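Local coordinates for CIR protein (Plasmodium chabaudi chabaudi, PDB 6ZYV) that is of unknown function but belongs to the Plasmodium-interspersed repeat (PIR) family of variant antigens, probably displaying its helical ectodomain on infected red blood cells, at residues F70-C74 with D75-C79; Y168-L171 with D172-A176; K84-Y87 with A88-I92. The protein carries 5 engineered substitutions. All coordinates share one frame; numbering follows the deposited sequence.

Contact 1. Residues F70-C74 with D75-C79; sequences FEHIC and DDDEC
His72 and Asp77 meet across the turn that follows helix 55-71, joined by a hydrogen bond from ND1 of His72 to OD2 of Asp77 at 2.6 Å. The bond is short but bent, 134° at the hydrogen; the carboxylate receives it on the syn lone pair, while OD2 sits 23° out of the imidazole plane. Ring and carboxylate are steeply turned against each other although the two side chains run alongside in the same direction.

Asp77 repays following outward. Its CB lies against CG and CD of Glu71. With CG anti to the carbonyl carbon (chi1 -77°), the carboxylate is brought alongside His72, its carbon at the imidazole edge. Of the two tips, OD2 takes the histidine and lies 3.0 Å from a water that also sits close to Glu71 OE1, whereas OD1 accepts from a second water, 2.5 Å away. The water between them and the imidazole probably ease the crowding of like charges, since Glu71 OE1 and Asp77 OD2 are 3.8 Å apart; the other carboxylate oxygen of Glu71 is held by Ser129.

The backbone follows the same curve. A type I beta turn runs from Glu71 to Cys74, and Asp77 N then donates to Cys74 O over 3.2 Å, from well above the carbonyl plane. Asp77 CA also points its hydrogen at Glu71 O, a nearly straight CH...O contact of 3.6 Å. Cys74 SG is bonded to Cys79 SG at 2.0 Å, and CG of Glu71 leans on the Cys79 sulfur. A short disulfide-closed connection between consecutive helices results, closing the loop between helix 55-71 and helix 81-101 in this all-helical ectodomain.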
ATOM      1  N   PHE A  70      -6.953   1.475   7.416  1.00 41.43           N
ATOM      2  CA  PHE A  70      -7.644   1.008   6.220  1.00 41.60           C
ATOM      3  C   PHE A  70      -9.015   0.435   6.591  1.00 43.34           C
ATOM      4  O   PHE A  70      -9.981   0.661   5.868  1.00 43.66           O
ATOM      5  CB  PHE A  70      -6.831  -0.068   5.462  1.00 39.94           C
ATOM      6  CG  PHE A  70      -5.549   0.380   4.794  1.00 39.56           C
ATOM      7  CD1 PHE A  70      -5.238   1.727   4.682  1.00 39.50           C
ATOM      8  CD2 PHE A  70      -4.634  -0.551   4.316  1.00 38.99           C
ATOM      9  CE1 PHE A  70      -4.048   2.130   4.096  1.00 39.64           C
ATOM     10  CE2 PHE A  70      -3.463  -0.145   3.688  1.00 38.74           C
ATOM     11  CZ  PHE A  70      -3.171   1.186   3.582  1.00 38.84           C
ATOM     12  N   GLU A  71      -9.110  -0.319   7.699  1.00 44.15           N
ATOM     13  CA  GLU A  71     -10.393  -0.879   8.136  1.00 45.78           C
ATOM     14  C   GLU A  71     -11.413   0.267   8.441  1.00 46.82           C
ATOM     15  O   GLU A  71     -12.610   0.091   8.232  1.00 47.67           O
ATOM     16  CB  GLU A  71     -10.182  -1.771   9.374  1.00 49.18           C
ATOM     17  CG  GLU A  71     -11.443  -2.440   9.892  1.00 57.61           C
ATOM     18  CD  GLU A  71     -11.337  -3.125  11.249  1.00 70.19           C
ATOM     19  OE1 GLU A  71     -10.516  -2.697  12.092  1.00 74.09           O
ATOM     20  OE2 GLU A  71     -12.103  -4.086  11.474  1.00 74.29           O
ATOM     21  N   HIS A  72     -10.939   1.449   8.869  1.00 46.26           N
ATOM     22  CA  HIS A  72     -11.825   2.593   9.136  1.00 47.30           C
ATOM     23  C   HIS A  72     -12.544   3.088   7.883  1.00 48.35           C
ATOM     24  O   HIS A  72     -13.549   3.785   8.007  1.00 48.45           O
ATOM     25  CB  HIS A  72     -11.048   3.777   9.714  1.00 47.11           C
ATOM     26  CG  HIS A  72     -10.431   3.525  11.043  1.00 47.38           C
ATOM     27  ND1 HIS A  72     -11.063   2.750  11.997  1.00 49.72           N
ATOM     28  CD2 HIS A  72      -9.277   4.008  11.559  1.00 47.19           C
ATOM     29  CE1 HIS A  72     -10.271   2.782  13.056  1.00 49.56           C
ATOM     30  NE2 HIS A  72      -9.177   3.511  12.828  1.00 48.43           N
ATOM     31  N   ILE A  73     -12.002   2.780   6.680  1.00 48.45           N
ATOM     32  CA  ILE A  73     -12.622   3.153   5.415  1.00 49.25           C
ATOM     33  C   ILE A  73     -13.954   2.401   5.241  1.00 50.59           C
ATOM     34  O   ILE A  73     -14.907   2.956   4.692  1.00 52.30           O
ATOM     35  CB  ILE A  73     -11.653   2.947   4.218  1.00 49.23           C
ATOM     36  CG1 ILE A  73     -10.286   3.634   4.476  1.00 49.34           C
ATOM     37  CG2 ILE A  73     -12.286   3.486   2.920  1.00 49.77           C
ATOM     38  CD1 ILE A  73      -9.185   3.295   3.404  1.00 48.85           C
ATOM     39  N   CYS A  74     -14.054   1.181   5.761  1.00 50.32           N
ATOM     40  CA  CYS A  74     -15.284   0.405   5.728  1.00 52.24           C
ATOM     41  C   CYS A  74     -16.333   1.047   6.637  1.00 55.65           C
ATOM     42  O   CYS A  74     -15.977   1.662   7.664  1.00 56.60           O
ATOM     43  CB  CYS A  74     -15.009  -1.037   6.152  1.00 52.28           C
ATOM     44  SG  CYS A  74     -13.697  -1.849   5.206  1.00 55.77           S
ATOM     45  N   ASP A  75     -17.627   0.887   6.302  1.00 57.12           N
ATOM     46  CA  ASP A  75     -18.684   1.397   7.164  1.00 59.17           C
ATOM     47  C   ASP A  75     -18.708   0.609   8.457  1.00 58.39           C
ATOM     48  O   ASP A  75     -18.588  -0.615   8.423  1.00 57.40           O
ATOM     49  CB  ASP A  75     -20.045   1.363   6.463  1.00 65.05           C
ATOM     50  CG  ASP A  75     -20.180   2.461   5.422  1.00 76.35           C
ATOM     51  OD1 ASP A  75     -19.554   3.546   5.606  1.00 78.19           O
ATOM     52  OD2 ASP A  75     -20.909   2.246   4.425  1.00 81.49           O
ATOM     53  N   ASP A  76     -18.754   1.339   9.602  1.00 58.73           N
ATOM     54  CA  ASP A  76     -18.704   0.824  10.960  1.00 59.57           C
ATOM     55  C   ASP A  76     -17.507  -0.071  11.222  1.00 58.25           C
ATOM     56  O   ASP A  76     -17.598  -0.962  12.063  1.00 59.00           O
ATOM     57  CB  ASP A  76     -20.005   0.091  11.311  1.00 64.04           C
ATOM     58  CG  ASP A  76     -21.258   0.922  11.190  1.00 72.83           C
ATOM     59  OD1 ASP A  76     -21.144   2.153  11.018  1.00 73.65           O
ATOM     60  OD2 ASP A  76     -22.351   0.346  11.286  1.00 78.76           O
ATOM     61  N   ASP A  77     -16.400   0.139  10.490  1.00 57.17           N
ATOM     62  CA  ASP A  77     -15.198  -0.710  10.542  1.00 56.59           C
ATOM     63  C   ASP A  77     -15.500  -2.187  10.206  1.00 56.26           C
ATOM     64  O   ASP A  77     -14.736  -3.072  10.589  1.00 55.75           O
ATOM     65  CB  ASP A  77     -14.488  -0.588  11.907  1.00 58.15           C
ATOM     66  CG  ASP A  77     -13.690   0.693  12.035  1.00 64.26           C
ATOM     67  OD1 ASP A  77     -14.293   1.787  11.912  1.00 64.57           O
ATOM     68  OD2 ASP A  77     -12.454   0.608  12.224  1.00 67.74           O
ATOM     69  N   GLU A  78     -16.633  -2.455   9.541  1.00 56.55           N
ATOM     70  CA  GLU A  78     -17.056  -3.812   9.190  1.00 57.22           C
ATOM     71  C   GLU A  78     -16.798  -4.070   7.729  1.00 55.63           C
ATOM     72  O   GLU A  78     -17.621  -3.767   6.875  1.00 55.27           O
ATOM     73  CB  GLU A  78     -18.534  -4.037   9.547  1.00 61.90           C
ATOM     74  CG  GLU A  78     -18.726  -4.135  11.046  1.00 70.69           C
ATOM     75  CD  GLU A  78     -20.146  -4.411  11.476  1.00 82.66           C
ATOM     76  OE1 GLU A  78     -21.074  -4.100  10.692  1.00 86.64           O
ATOM     77  OE2 GLU A  78     -20.331  -4.943  12.595  1.00 86.41           O
ATOM     78  N   CYS A  79     -15.619  -4.594   7.446  1.00 54.98           N
ATOM     79  CA  CYS A  79     -15.197  -4.832   6.086  1.00 54.34           C
ATOM     80  C   CYS A  79     -15.765  -6.120   5.494  1.00 54.72           C
ATOM     81  O   CYS A  79     -15.812  -7.146   6.161  1.00 55.15           O
ATOM     82  CB  CYS A  79     -13.673  -4.804   5.994  1.00 54.01           C
ATOM     83  SG  CYS A  79     -12.918  -3.230   6.501  1.00 55.87           S
TER
HETATM   84  O   HOH W   1      -9.739  -0.452  12.821  1.00 68.38           O
HETATM   85  O   HOH W   2     -16.733   4.529   6.241  1.00 55.26           O
HETATM   86  O   HOH W   3     -16.010   3.254  10.728  1.00 51.65           O

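Contact 2. Residues Y168-L171 with D172-A176; sequences YNEL and DKNEA. Engineered in segment 172-176: Ala176 (natural residue Ser).
From Tyr168 to Asn174 the chain is the last stretch of helix 154-174, so the two segments meet through consecutive i to i+4 hydrogen bonds. Asp172 N donates to Tyr168 O, Lys173 N to Asn169 O, and Asn174 N to Glu170 O, the last at 2.9 Å and almost straight (171°). Lys173 N also makes a weak bond to Glu170 O, so that carbonyl is gripped twice. Glu175 N still reaches Leu171 O at 2.9 Å, but Glu175 itself has positive phi and breaks the helix; the engineered Ala176 follows beyond this C-terminal end.

One side of this last turn packs inward. Leu171 and Tyr168 lie on helix 213-226, where the tyrosine hydroxyl bonds to Gly218 O and Asn221. Asp172, whose CB rests 3.3 Å from Tyr168 O, extends its carboxylate to a salt bridge with Lys13 of helix 8-20.

Another side carries a local i to i+3 pair, Glu170 with Lys173, lying alongside and pointing the same way. Glu170 folds back at chi2 (-54°), while Lys173 starts with CG between its backbone N and carbonyl carbon (chi1 76°), which lays CG over Glu170 O at 3.4 Å. Asn174 runs beside the glutamate too, its amide plane steeply inclined to the carboxylate. At the tips CE of the lysine is almost equally far from both carboxylate oxygens, and NZ closes the salt bridge to the syn lone pair of Glu170 OE2 at 3.1 Å.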
ATOM      1  N   TYR A 168      -3.867  11.386  -6.738  1.00 47.71           N
ATOM      2  CA  TYR A 168      -4.901  11.414  -5.692  1.00 48.47           C
ATOM      3  C   TYR A 168      -4.674  12.566  -4.703  1.00 52.44           C
ATOM      4  O   TYR A 168      -5.635  13.200  -4.266  1.00 53.06           O
ATOM      5  CB  TYR A 168      -4.976  10.081  -4.932  1.00 45.78           C
ATOM      6  CG  TYR A 168      -5.912   9.071  -5.559  1.00 43.58           C
ATOM      7  CD1 TYR A 168      -5.461   8.186  -6.531  1.00 43.43           C
ATOM      8  CD2 TYR A 168      -7.249   9.013  -5.196  1.00 42.77           C
ATOM      9  CE1 TYR A 168      -6.306   7.241  -7.098  1.00 43.12           C
ATOM     10  CE2 TYR A 168      -8.114   8.090  -5.775  1.00 43.28           C
ATOM     11  CZ  TYR A 168      -7.637   7.202  -6.727  1.00 43.76           C
ATOM     12  OH  TYR A 168      -8.459   6.270  -7.319  1.00 44.02           O
ATOM     13  N   ASN A 169      -3.408  12.833  -4.356  1.00 55.19           N
ATOM     14  CA  ASN A 169      -3.031  13.924  -3.448  1.00 58.75           C
ATOM     15  C   ASN A 169      -3.324  15.262  -4.115  1.00 61.45           C
ATOM     16  O   ASN A 169      -3.793  16.175  -3.452  1.00 62.51           O
ATOM     17  CB  ASN A 169      -1.539  13.844  -3.071  1.00 61.77           C
ATOM     18  CG  ASN A 169      -1.052  14.987  -2.190  1.00 69.62           C
ATOM     19  OD1 ASN A 169      -0.073  15.691  -2.516  1.00 73.10           O
ATOM     20  ND2 ASN A 169      -1.739  15.221  -1.061  1.00 70.43           N
ATOM     21  N   GLU A 170      -3.047  15.384  -5.418  1.00 62.50           N
ATOM     22  CA  GLU A 170      -3.335  16.601  -6.158  1.00 65.16           C
ATOM     23  C   GLU A 170      -4.833  16.867  -6.199  1.00 67.70           C
ATOM     24  O   GLU A 170      -5.268  17.987  -5.948  1.00 68.41           O
ATOM     25  CB  GLU A 170      -2.756  16.525  -7.576  1.00 66.80           C
ATOM     26  CG  GLU A 170      -1.259  16.721  -7.641  1.00 71.60           C
ATOM     27  CD  GLU A 170      -0.816  18.007  -6.976  1.00 80.00           C
ATOM     28  OE1 GLU A 170      -1.280  19.088  -7.413  1.00 81.14           O
ATOM     29  OE2 GLU A 170      -0.050  17.927  -5.987  1.00 82.95           O
ATOM     30  N   LEU A 171      -5.622  15.835  -6.467  1.00 68.87           N
ATOM     31  CA  LEU A 171      -7.074  15.949  -6.485  1.00 71.81           C
ATOM     32  C   LEU A 171      -7.608  16.353  -5.100  1.00 75.30           C
ATOM     33  O   LEU A 171      -8.553  17.120  -5.002  1.00 75.79           O
ATOM     34  CB  LEU A 171      -7.656  14.596  -6.901  1.00 71.06           C
ATOM     35  CG  LEU A 171      -9.152  14.469  -6.874  1.00 72.46           C
ATOM     36  CD1 LEU A 171      -9.765  15.194  -8.044  1.00 73.53           C
ATOM     37  CD2 LEU A 171      -9.558  13.022  -6.863  1.00 72.51           C
ATOM     38  N   ASP A 172      -6.984  15.844  -4.041  1.00 77.82           N
ATOM     39  CA  ASP A 172      -7.348  16.102  -2.658  1.00 81.54           C
ATOM     40  C   ASP A 172      -7.133  17.565  -2.277  1.00 85.29           C
ATOM     41  O   ASP A 172      -7.904  18.100  -1.481  1.00 86.45           O
ATOM     42  CB  ASP A 172      -6.534  15.185  -1.731  1.00 84.28           C
ATOM     43  CG  ASP A 172      -7.054  15.083  -0.311  1.00 92.16           C
ATOM     44  OD1 ASP A 172      -8.198  15.535  -0.062  1.00 94.06           O
ATOM     45  OD2 ASP A 172      -6.320  14.539   0.556  1.00 95.01           O
ATOM     46  N   LYS A 173      -6.111  18.219  -2.847  1.00 87.24           N
ATOM     47  CA  LYS A 173      -5.840  19.617  -2.533  1.00 90.42           C
ATOM     48  C   LYS A 173      -6.522  20.590  -3.505  1.00 93.46           C
ATOM     49  O   LYS A 173      -7.049  21.612  -3.067  1.00 95.00           O
ATOM     50  CB  LYS A 173      -4.330  19.882  -2.402  1.00 92.60           C
ATOM     51  CG  LYS A 173      -3.554  19.968  -3.708  1.00 96.73           C
ATOM     52  CD  LYS A 173      -2.049  19.945  -3.454  1.00101.17           C
ATOM     53  CE  LYS A 173      -1.294  20.787  -4.452  1.00105.64           C
ATOM     54  NZ  LYS A 173       0.173  20.593  -4.329  1.00107.95           N
ATOM     55  N   ASN A 174      -6.551  20.277  -4.807  1.00 94.33           N
ATOM     56  CA  ASN A 174      -7.196  21.150  -5.795  1.00 96.64           C
ATOM     57  C   ASN A 174      -8.732  21.050  -5.764  1.00 97.67           C
ATOM     58  O   ASN A 174      -9.414  22.001  -6.172  1.00 99.09           O
ATOM     59  CB  ASN A 174      -6.654  20.885  -7.202  1.00 98.14           C
ATOM     60  CG  ASN A 174      -5.257  21.423  -7.419  1.00102.52           C
ATOM     61  OD1 ASN A 174      -4.254  20.760  -7.121  1.00103.52           O
ATOM     62  ND2 ASN A 174      -5.162  22.639  -7.945  1.00104.12           N
ATOM     63  N   GLU A 175      -9.260  19.898  -5.269  1.00 96.59           N
ATOM     64  CA  GLU A 175     -10.682  19.585  -5.104  1.00 96.79           C
ATOM     65  C   GLU A 175     -11.413  19.537  -6.481  1.00 95.64           C
ATOM     66  O   GLU A 175     -11.194  18.583  -7.225  1.00 95.09           O
ATOM     67  CB  GLU A 175     -11.336  20.521  -4.052  1.00101.35           C
ATOM     68  CG  GLU A 175     -10.622  20.505  -2.707  1.00108.21           C
ATOM     69  CD  GLU A 175     -11.014  21.621  -1.754  1.00117.67           C
ATOM     70  OE1 GLU A 175     -11.683  22.583  -2.200  1.00120.16           O
ATOM     71  OE2 GLU A 175     -10.645  21.536  -0.560  1.00120.22           O
ATOM     72  N   ALA A 176     -12.248  20.538  -6.835  1.00 95.17           N
ATOM     73  CA  ALA A 176     -12.933  20.545  -8.136  1.00 94.15           C
ATOM     74  C   ALA A 176     -12.156  21.310  -9.233  1.00 92.36           C
ATOM     75  O   ALA A 176     -12.701  21.552 -10.307  1.00 93.05           O
ATOM     76  CB  ALA A 176     -14.338  21.113  -7.987  1.00 95.32           C
TER

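Contact 3. Residues K84-Y87 with A88-I92; sequences KDQY and AGYAI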
ATOM      1  N   LYS A  84     -11.481  -6.592   2.965  1.00 45.86           N
ATOM      2  CA  LYS A  84     -10.375  -7.158   3.749  1.00 46.02           C
ATOM      3  C   LYS A  84      -9.201  -7.570   2.835  1.00 45.20           C
ATOM      4  O   LYS A  84      -8.047  -7.240   3.125  1.00 44.23           O
ATOM      5  CB  LYS A  84     -10.846  -8.390   4.537  1.00 48.70           C
ATOM      6  CG  LYS A  84     -11.556  -8.053   5.808  1.00 55.33           C
ATOM      7  CD  LYS A  84     -12.480  -9.186   6.210  1.00 61.47           C
ATOM      8  CE  LYS A  84     -13.194  -8.923   7.510  1.00 65.64           C
ATOM      9  NZ  LYS A  84     -14.173 -10.005   7.801  1.00 68.77           N
ATOM     10  N   ASP A  85      -9.537  -8.229   1.700  1.00 44.77           N
ATOM     11  CA  ASP A  85      -8.569  -8.703   0.720  1.00 44.95           C
ATOM     12  C   ASP A  85      -7.831  -7.517   0.072  1.00 44.88           C
ATOM     13  O   ASP A  85      -6.608  -7.509   0.003  1.00 44.52           O
ATOM     14  CB  ASP A  85      -9.282  -9.573  -0.338  1.00 47.09           C
ATOM     15  CG  ASP A  85      -8.352 -10.107  -1.404  1.00 55.14           C
ATOM     16  OD1 ASP A  85      -8.121  -9.391  -2.411  1.00 56.97           O
ATOM     17  OD2 ASP A  85      -7.844 -11.238  -1.234  1.00 59.10           O
ATOM     18  N   GLN A  86      -8.578  -6.501  -0.361  1.00 45.06           N
ATOM     19  CA  GLN A  86      -8.009  -5.315  -0.970  1.00 45.38           C
ATOM     20  C   GLN A  86      -7.071  -4.571   0.008  1.00 43.89           C
ATOM     21  O   GLN A  86      -5.964  -4.215  -0.384  1.00 43.52           O
ATOM     22  CB  GLN A  86      -9.153  -4.395  -1.425  1.00 49.53           C
ATOM     23  CG  GLN A  86      -8.754  -3.383  -2.471  1.00 58.27           C
ATOM     24  CD  GLN A  86      -9.844  -2.353  -2.755  1.00 68.70           C
ATOM     25  OE1 GLN A  86     -10.685  -2.027  -1.911  1.00 72.70           O
ATOM     26  NE2 GLN A  86      -9.835  -1.785  -3.950  1.00 69.58           N
ATOM     27  N   TYR A  87      -7.486  -4.380   1.273  1.00 42.48           N
ATOM     28  CA  TYR A  87      -6.686  -3.658   2.248  1.00 41.80           C
ATOM     29  C   TYR A  87      -5.478  -4.430   2.683  1.00 41.11           C
ATOM     30  O   TYR A  87      -4.417  -3.825   2.865  1.00 41.01           O
ATOM     31  CB  TYR A  87      -7.543  -3.185   3.445  1.00 42.07           C
ATOM     32  CG  TYR A  87      -8.558  -2.162   2.986  1.00 43.26           C
ATOM     33  CD1 TYR A  87      -8.199  -1.148   2.108  1.00 44.30           C
ATOM     34  CD2 TYR A  87      -9.890  -2.244   3.374  1.00 44.31           C
ATOM     35  CE1 TYR A  87      -9.143  -0.260   1.605  1.00 45.64           C
ATOM     36  CE2 TYR A  87     -10.843  -1.356   2.880  1.00 45.62           C
ATOM     37  CZ  TYR A  87     -10.459  -0.362   2.002  1.00 47.20           C
ATOM     38  OH  TYR A  87     -11.372   0.542   1.534  1.00 50.44           O
ATOM     39  N   ALA A  88      -5.594  -5.759   2.804  1.00 40.50           N
ATOM     40  CA  ALA A  88      -4.421  -6.581   3.138  1.00 41.07           C
ATOM     41  C   ALA A  88      -3.381  -6.479   2.005  1.00 41.36           C
ATOM     42  O   ALA A  88      -2.190  -6.360   2.266  1.00 42.58           O
ATOM     43  CB  ALA A  88      -4.825  -8.031   3.341  1.00 41.28           C
ATOM     44  N   GLY A  89      -3.854  -6.445   0.769  1.00 40.42           N
ATOM     45  CA  GLY A  89      -2.999  -6.306  -0.390  1.00 40.19           C
ATOM     46  C   GLY A  89      -2.249  -4.997  -0.433  1.00 39.73           C
ATOM     47  O   GLY A  89      -1.066  -5.010  -0.776  1.00 39.54           O
ATOM     48  N   TYR A  90      -2.907  -3.859  -0.083  1.00 39.86           N
ATOM     49  CA  TYR A  90      -2.237  -2.548  -0.059  1.00 40.32           C
ATOM     50  C   TYR A  90      -1.175  -2.499   1.012  1.00 40.34           C
ATOM     51  O   TYR A  90      -0.084  -2.005   0.745  1.00 41.39           O
ATOM     52  CB  TYR A  90      -3.220  -1.398   0.204  1.00 41.06           C
ATOM     53  CG  TYR A  90      -4.200  -1.139  -0.903  1.00 42.56           C
ATOM     54  CD1 TYR A  90      -3.778  -1.046  -2.217  1.00 43.46           C
ATOM     55  CD2 TYR A  90      -5.538  -0.890  -0.628  1.00 44.10           C
ATOM     56  CE1 TYR A  90      -4.674  -0.782  -3.235  1.00 44.47           C
ATOM     57  CE2 TYR A  90      -6.443  -0.641  -1.635  1.00 45.68           C
ATOM     58  CZ  TYR A  90      -6.010  -0.591  -2.939  1.00 46.67           C
ATOM     59  OH  TYR A  90      -6.960  -0.275  -3.865  1.00 49.56           O
ATOM     60  N   ALA A  91      -1.485  -2.997   2.215  1.00 39.65           N
ATOM     61  CA  ALA A  91      -0.586  -2.990   3.362  1.00 39.50           C
ATOM     62  C   ALA A  91       0.611  -3.896   3.117  1.00 40.01           C
ATOM     63  O   ALA A  91       1.734  -3.520   3.427  1.00 40.41           O
ATOM     64  CB  ALA A  91      -1.338  -3.430   4.620  1.00 39.07           C
ATOM     65  N   ILE A  92       0.382  -5.076   2.526  1.00 39.86           N
ATOM     66  CA  ILE A  92       1.458  -6.023   2.228  1.00 40.22           C
ATOM     67  C   ILE A  92       2.321  -5.554   1.045  1.00 40.00           C
ATOM     68  O   ILE A  92       3.518  -5.826   1.023  1.00 40.70           O
ATOM     69  CB  ILE A  92       0.880  -7.446   2.077  1.00 40.99           C
ATOM     70  CG1 ILE A  92       0.403  -7.928   3.476  1.00 42.16           C
ATOM     71  CG2 ILE A  92       1.888  -8.443   1.461  1.00 41.27           C
ATOM     72  CD1 ILE A  92      -0.464  -9.139   3.468  1.00 44.44           C
TER
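Tyr87 and Tyr90, three residues apart on helix 81-101, make the tight side of this contact. CD1 of Tyr87 comes to the edge of the Tyr90 ring, close to its plane, at 3.8 Å from CD2, while the Tyr87 ring is approached obliquely. Both side chains set CG anti to the carbonyl carbon (chi1 -65° and -68°), and both rings are sent back toward the start of the helix; that of Tyr90 comes to lie with Gln86 O over one face, 3.4 Å from CD2. The aliphatic part of Gln86 lies along the same tyrosine, its CG 3.7 Å from CE2.

This side is covered: Tyr90 rests on Phe70 of helix 55-71, and both tyrosines touch Val11 of helix 8-20. On another side of the helix Ala88 packs against Tyr136 and Ile139 of helix 134-149, with its CB 3.3 Å from Lys84 O.

Lys84 and Asp85 form the looser, partly exposed side, where contact with the next turn is made mainly through the backbone: Ala88 N bonds to Lys84 O at 2.9 Å and Gly89 N to Asp85 O at 3.1 Å. The Asp85 carboxylate instead pairs with Lys143.

The chemistry is thus divided: aromatic and small apolar groups seat the helix among its neighbours, its own carbonyls satisfy the buried amides, and charge is kept to the partly exposed turn.

Overall arrangement
Along the chain the order is contact 1, contact 3, contact 2. Contacts 1 and 3 are neighbours, their centres 13 Å apart: the first closes the link from helix 55-71 to helix 81-101, the third lies on helix 81-101 itself. They touch directly, Ile73 on the Tyr87 side chain and Phe70 against the Tyr87 carbonyl oxygen. Contact 2, at the end of helix 154-174, stands apart, its centre 23 Å from that of contact 1 and 24 Å from that of contact 3, without touching either. Helix 8-20 has side-chain contacts with all three. A buried helix core and two surface helix ends thus belong to one compact, strand-free helical ectodomain.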